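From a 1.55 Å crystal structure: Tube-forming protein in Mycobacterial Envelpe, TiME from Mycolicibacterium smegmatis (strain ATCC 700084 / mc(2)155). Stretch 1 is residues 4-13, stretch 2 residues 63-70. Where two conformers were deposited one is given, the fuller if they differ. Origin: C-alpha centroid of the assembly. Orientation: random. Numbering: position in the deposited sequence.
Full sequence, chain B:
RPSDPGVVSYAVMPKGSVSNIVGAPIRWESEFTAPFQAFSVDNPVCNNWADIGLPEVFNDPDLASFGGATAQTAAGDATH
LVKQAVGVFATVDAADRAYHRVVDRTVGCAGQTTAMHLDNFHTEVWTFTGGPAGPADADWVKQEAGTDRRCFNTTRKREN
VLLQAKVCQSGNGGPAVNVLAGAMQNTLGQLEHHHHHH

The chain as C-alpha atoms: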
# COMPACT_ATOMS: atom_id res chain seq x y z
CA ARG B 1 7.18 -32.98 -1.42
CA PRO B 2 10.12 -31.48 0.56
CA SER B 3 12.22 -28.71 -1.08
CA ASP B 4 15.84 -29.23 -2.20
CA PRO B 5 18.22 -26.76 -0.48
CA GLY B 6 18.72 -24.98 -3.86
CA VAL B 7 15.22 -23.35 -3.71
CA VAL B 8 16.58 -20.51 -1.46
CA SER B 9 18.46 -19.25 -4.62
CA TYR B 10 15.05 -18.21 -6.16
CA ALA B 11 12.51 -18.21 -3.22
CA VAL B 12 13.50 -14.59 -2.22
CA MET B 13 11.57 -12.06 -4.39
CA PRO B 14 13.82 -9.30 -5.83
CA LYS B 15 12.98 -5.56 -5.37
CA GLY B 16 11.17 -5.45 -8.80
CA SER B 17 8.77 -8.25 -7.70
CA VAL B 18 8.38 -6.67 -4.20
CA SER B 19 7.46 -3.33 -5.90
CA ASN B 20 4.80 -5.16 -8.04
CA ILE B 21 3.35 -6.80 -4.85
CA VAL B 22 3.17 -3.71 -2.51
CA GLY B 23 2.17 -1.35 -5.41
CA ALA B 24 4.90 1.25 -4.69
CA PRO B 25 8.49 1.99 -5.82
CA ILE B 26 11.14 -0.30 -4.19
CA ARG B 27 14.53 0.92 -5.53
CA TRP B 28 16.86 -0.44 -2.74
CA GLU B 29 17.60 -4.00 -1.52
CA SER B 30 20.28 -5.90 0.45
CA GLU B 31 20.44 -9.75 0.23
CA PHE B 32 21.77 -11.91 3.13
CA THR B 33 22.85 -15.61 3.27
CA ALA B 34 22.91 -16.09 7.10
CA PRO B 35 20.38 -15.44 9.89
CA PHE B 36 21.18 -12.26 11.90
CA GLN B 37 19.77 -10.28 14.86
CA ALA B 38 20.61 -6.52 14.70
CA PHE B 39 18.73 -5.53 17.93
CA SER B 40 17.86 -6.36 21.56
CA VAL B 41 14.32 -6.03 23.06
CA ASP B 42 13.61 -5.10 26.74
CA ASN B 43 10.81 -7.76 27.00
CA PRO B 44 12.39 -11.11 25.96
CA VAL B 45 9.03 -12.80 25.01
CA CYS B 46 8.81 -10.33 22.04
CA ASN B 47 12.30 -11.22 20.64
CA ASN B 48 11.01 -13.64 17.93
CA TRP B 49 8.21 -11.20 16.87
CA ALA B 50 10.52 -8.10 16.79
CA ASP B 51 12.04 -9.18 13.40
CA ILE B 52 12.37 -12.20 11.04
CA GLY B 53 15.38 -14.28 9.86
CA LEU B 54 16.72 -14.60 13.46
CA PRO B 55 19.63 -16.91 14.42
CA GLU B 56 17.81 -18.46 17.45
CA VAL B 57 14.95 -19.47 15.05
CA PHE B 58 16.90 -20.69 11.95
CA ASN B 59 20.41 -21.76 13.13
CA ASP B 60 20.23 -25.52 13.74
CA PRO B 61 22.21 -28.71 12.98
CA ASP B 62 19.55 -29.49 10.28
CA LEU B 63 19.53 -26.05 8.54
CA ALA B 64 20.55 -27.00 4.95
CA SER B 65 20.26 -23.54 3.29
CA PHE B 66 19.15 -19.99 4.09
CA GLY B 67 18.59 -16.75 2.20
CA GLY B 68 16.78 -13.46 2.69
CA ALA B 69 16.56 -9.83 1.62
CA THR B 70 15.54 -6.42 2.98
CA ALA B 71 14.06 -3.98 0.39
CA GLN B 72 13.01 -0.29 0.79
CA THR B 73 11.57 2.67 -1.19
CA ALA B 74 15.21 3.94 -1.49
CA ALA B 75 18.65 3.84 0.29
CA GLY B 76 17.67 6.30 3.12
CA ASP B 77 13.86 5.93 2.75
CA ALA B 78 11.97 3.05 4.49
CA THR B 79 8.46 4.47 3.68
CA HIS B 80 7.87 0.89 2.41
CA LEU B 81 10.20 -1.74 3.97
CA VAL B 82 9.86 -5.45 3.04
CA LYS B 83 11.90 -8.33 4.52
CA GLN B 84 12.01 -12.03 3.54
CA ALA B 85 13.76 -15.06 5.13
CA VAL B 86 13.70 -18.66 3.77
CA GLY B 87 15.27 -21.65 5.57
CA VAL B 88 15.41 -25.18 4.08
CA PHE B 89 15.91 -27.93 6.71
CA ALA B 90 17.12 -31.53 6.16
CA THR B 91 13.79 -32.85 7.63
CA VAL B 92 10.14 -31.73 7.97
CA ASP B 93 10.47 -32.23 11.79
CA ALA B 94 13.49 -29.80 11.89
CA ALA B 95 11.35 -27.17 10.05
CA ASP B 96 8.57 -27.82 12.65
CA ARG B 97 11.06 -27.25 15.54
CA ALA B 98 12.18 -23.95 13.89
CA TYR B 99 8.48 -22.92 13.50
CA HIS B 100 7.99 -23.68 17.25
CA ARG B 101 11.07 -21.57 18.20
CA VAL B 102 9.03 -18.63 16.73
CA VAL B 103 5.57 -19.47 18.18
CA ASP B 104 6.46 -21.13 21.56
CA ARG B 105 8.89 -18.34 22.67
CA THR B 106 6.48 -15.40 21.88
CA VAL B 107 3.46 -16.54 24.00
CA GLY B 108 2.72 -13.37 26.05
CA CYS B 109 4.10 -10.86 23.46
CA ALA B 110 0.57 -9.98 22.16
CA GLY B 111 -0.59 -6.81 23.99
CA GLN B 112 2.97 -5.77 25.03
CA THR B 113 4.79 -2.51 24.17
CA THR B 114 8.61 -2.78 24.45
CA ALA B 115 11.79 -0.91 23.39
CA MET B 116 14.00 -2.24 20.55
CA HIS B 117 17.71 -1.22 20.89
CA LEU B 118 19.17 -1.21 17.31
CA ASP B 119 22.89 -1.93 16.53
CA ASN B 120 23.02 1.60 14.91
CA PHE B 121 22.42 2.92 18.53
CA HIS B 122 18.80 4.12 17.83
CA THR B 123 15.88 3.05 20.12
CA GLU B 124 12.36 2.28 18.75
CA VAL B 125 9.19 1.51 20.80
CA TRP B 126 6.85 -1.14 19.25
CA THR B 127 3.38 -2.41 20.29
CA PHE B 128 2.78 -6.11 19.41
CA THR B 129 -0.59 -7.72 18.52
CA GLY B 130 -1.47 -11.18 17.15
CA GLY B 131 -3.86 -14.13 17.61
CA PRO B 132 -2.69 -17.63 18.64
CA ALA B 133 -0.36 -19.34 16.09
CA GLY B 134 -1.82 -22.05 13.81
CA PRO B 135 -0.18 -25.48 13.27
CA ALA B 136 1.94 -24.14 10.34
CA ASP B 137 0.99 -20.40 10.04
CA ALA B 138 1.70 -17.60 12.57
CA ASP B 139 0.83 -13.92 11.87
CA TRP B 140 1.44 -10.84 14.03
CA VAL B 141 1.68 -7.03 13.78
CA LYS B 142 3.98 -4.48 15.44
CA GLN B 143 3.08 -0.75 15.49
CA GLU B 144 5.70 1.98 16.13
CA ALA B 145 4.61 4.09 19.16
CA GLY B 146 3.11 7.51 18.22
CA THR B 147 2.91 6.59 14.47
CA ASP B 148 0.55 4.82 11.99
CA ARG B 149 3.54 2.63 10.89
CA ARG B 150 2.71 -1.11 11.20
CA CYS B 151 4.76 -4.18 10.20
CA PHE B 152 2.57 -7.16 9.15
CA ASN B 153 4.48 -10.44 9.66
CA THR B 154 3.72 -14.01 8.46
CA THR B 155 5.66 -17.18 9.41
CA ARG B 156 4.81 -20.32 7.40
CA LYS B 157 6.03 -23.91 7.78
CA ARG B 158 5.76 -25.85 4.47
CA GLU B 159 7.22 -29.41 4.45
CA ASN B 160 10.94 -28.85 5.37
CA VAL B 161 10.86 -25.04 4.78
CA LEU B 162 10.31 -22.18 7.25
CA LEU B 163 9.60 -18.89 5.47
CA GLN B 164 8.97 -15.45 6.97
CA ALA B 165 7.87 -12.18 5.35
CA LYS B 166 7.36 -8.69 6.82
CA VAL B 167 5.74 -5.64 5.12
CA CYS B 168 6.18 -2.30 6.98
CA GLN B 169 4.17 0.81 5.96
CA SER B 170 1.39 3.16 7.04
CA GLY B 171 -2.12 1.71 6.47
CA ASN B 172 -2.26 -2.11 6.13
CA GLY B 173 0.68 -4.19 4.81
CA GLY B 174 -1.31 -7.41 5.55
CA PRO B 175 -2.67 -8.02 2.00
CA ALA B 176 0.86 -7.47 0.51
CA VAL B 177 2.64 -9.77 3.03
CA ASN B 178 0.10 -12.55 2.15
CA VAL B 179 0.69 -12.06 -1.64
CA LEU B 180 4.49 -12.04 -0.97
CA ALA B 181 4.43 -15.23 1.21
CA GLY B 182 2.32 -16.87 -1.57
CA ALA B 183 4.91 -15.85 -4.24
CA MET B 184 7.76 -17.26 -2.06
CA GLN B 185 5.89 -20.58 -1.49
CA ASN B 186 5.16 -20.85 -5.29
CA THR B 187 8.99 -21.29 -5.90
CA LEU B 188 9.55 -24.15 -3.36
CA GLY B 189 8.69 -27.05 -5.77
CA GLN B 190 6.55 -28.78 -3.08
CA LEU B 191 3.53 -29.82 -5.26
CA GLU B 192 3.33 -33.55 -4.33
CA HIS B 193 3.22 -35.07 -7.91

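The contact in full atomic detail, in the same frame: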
# COMPACT_ATOMS: atom_id res chain seq x y z
N ASP B 4 14.36 -29.14 -2.16
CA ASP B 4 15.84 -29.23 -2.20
C ASP B 4 16.40 -27.94 -1.63
O ASP B 4 15.78 -26.89 -1.70
CB ASP B 4 16.34 -29.48 -3.62
CG ASP B 4 15.98 -30.83 -4.20
OD1 ASP B 4 15.70 -31.76 -3.42
OD2 ASP B 4 15.99 -30.94 -5.44
N PRO B 5 17.62 -27.97 -1.04
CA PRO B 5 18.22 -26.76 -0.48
C PRO B 5 18.37 -25.61 -1.49
O PRO B 5 18.34 -24.45 -1.11
CB PRO B 5 19.61 -27.19 0.02
CG PRO B 5 19.75 -28.66 -0.33
CD PRO B 5 18.43 -29.17 -0.84
N GLY B 6 18.50 -25.95 -2.78
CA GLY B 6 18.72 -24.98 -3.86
C GLY B 6 17.59 -23.98 -4.01
O GLY B 6 17.82 -22.94 -4.65
N VAL B 7 16.40 -24.24 -3.47
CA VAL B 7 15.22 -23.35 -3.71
C VAL B 7 15.48 -21.96 -3.11
O VAL B 7 14.83 -21.01 -3.57
CB VAL B 7 13.89 -23.93 -3.20
CG1 VAL B 7 13.58 -25.27 -3.86
CG2 VAL B 7 13.84 -24.03 -1.69
N VAL B 8 16.36 -21.83 -2.12
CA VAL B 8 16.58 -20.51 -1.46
C VAL B 8 17.18 -19.54 -2.49
O VAL B 8 17.00 -18.32 -2.32
CB VAL B 8 17.45 -20.59 -0.19
CG1 VAL B 8 16.78 -21.40 0.90
CG2 VAL B 8 18.83 -21.13 -0.47
N SER B 9 17.85 -20.05 -3.53
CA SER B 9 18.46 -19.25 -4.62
C SER B 9 17.41 -18.50 -5.45
O SER B 9 17.80 -17.58 -6.19
CB SER B 9 19.34 -20.09 -5.51
OG SER B 9 20.52 -20.50 -4.83
N TYR B 10 16.12 -18.89 -5.38
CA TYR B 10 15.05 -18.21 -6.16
C TYR B 10 13.73 -18.10 -5.38
O TYR B 10 12.74 -17.71 -6.01
CB TYR B 10 14.87 -18.88 -7.52
CG TYR B 10 14.65 -20.37 -7.50
CD1 TYR B 10 15.72 -21.25 -7.53
CD2 TYR B 10 13.37 -20.90 -7.48
CE1 TYR B 10 15.52 -22.62 -7.53
CE2 TYR B 10 13.16 -22.27 -7.47
CZ TYR B 10 14.23 -23.14 -7.50
OH TYR B 10 14.03 -24.48 -7.49
N ALA B 11 13.71 -18.36 -4.06
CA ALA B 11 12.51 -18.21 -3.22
C ALA B 11 12.40 -16.77 -2.68
O ALA B 11 11.31 -16.40 -2.20
CB ALA B 11 12.51 -19.21 -2.10
N VAL B 12 13.48 -15.99 -2.73
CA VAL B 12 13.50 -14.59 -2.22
C VAL B 12 13.17 -13.66 -3.39
O VAL B 12 13.96 -13.63 -4.35
CB VAL B 12 14.85 -14.25 -1.57
CG1 VAL B 12 14.89 -12.81 -1.08
CG2 VAL B 12 15.20 -15.21 -0.45
N MET B 13 12.05 -12.95 -3.30
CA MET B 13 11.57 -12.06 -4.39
C MET B 13 12.48 -10.84 -4.46
O MET B 13 12.77 -10.21 -3.45
CB MET B 13 10.12 -11.61 -4.14
CG MET B 13 9.11 -12.74 -4.15
SD MET B 13 9.08 -13.66 -5.72
CE MET B 13 10.07 -15.10 -5.29
N LEU B 63 19.70 -27.13 9.55
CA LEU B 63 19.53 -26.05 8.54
C LEU B 63 20.43 -26.36 7.34
O LEU B 63 21.67 -26.36 7.49
CB LEU B 63 19.85 -24.69 9.15
CG LEU B 63 19.62 -23.51 8.20
CD1 LEU B 63 18.14 -23.35 7.86
CD2 LEU B 63 20.19 -22.23 8.79
N ALA B 64 19.82 -26.64 6.19
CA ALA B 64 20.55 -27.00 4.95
C ALA B 64 20.93 -25.74 4.17
O ALA B 64 22.07 -25.65 3.69
CB ALA B 64 19.72 -27.94 4.12
N SER B 65 20.02 -24.78 4.05
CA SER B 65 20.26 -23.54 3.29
C SER B 65 19.39 -22.42 3.83
O SER B 65 18.38 -22.70 4.50
CB SER B 65 20.04 -23.75 1.82
OG SER B 65 18.69 -24.09 1.56
N PHE B 66 19.81 -21.20 3.56
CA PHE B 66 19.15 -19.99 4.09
C PHE B 66 19.46 -18.81 3.19
O PHE B 66 20.60 -18.64 2.76
CB PHE B 66 19.60 -19.72 5.53
CG PHE B 66 18.93 -18.53 6.14
CD1 PHE B 66 17.71 -18.66 6.79
CD2 PHE B 66 19.47 -17.26 5.99
CE1 PHE B 66 17.08 -17.55 7.32
CE2 PHE B 66 18.83 -16.15 6.51
CZ PHE B 66 17.64 -16.30 7.19
N GLY B 67 18.44 -18.00 2.94
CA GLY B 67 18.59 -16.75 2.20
C GLY B 67 17.50 -15.77 2.60
O GLY B 67 16.42 -16.21 3.01
N GLY B 68 17.78 -14.49 2.43
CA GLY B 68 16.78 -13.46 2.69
C GLY B 68 17.13 -12.18 1.98
O GLY B 68 18.19 -12.11 1.31
N ALA B 69 16.27 -11.18 2.11
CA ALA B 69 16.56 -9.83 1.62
C ALA B 69 15.75 -8.83 2.43
O ALA B 69 14.68 -9.19 2.96
CB ALA B 69 16.25 -9.73 0.15
N THR B 70 16.28 -7.61 2.53
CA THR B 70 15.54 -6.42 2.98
C THR B 70 15.45 -5.47 1.79
O THR B 70 16.48 -5.30 1.11
CB THR B 70 16.22 -5.76 4.18
OG1 THR B 70 16.55 -6.76 5.15
CG2 THR B 70 15.34 -4.69 4.81

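A short helical segment can pack on a β-strand through a few residues on one face, with side-chain rotamers that place their ends against it. In TiME, residues 4-13 lie against the strand 63-70 in this way, burying 330 Å² in total. P5, V8 and V12 direct their CA-to-CB bonds toward the strand, whereas G6 and S9 make no contact with it.

The single cross-stretch hydrogen bond involves S65. With chi1 at 63° (p), its hydroxyl reaches the first turn and donates from S65 OG to P5 O at 2.7 Å. That carbonyl also receives a weak bond from V8 N (3.4 Å to P5 O), so P5 O accepts from both S65 OG and, weakly, V8 N. Beside it, P5 CB meets A64 CB at 4.2 Å, an apolar contact between two exposed residues.

V8 adopts m (chi1 -64°), which leaves both V8 methyls near the strand, V8 CG1 closest, 3.4 Å from S65 OG and 4.0 Å from F66 N. G67 offers only backbone here, and V8 CB stands 4.2 Å from G67 N. V12, beyond the helical turns, is instead t (chi1 179°). V12 sets its two methyls side by side along one face of the strand: V12 CG2 lies 3.8 Å from G67 O, and V12 CG1 3.6 Å from A69 CB, closing the contact with apolar packing. F66 points its CA-to-CB bond away, in keeping with the alternation from S65 to A69.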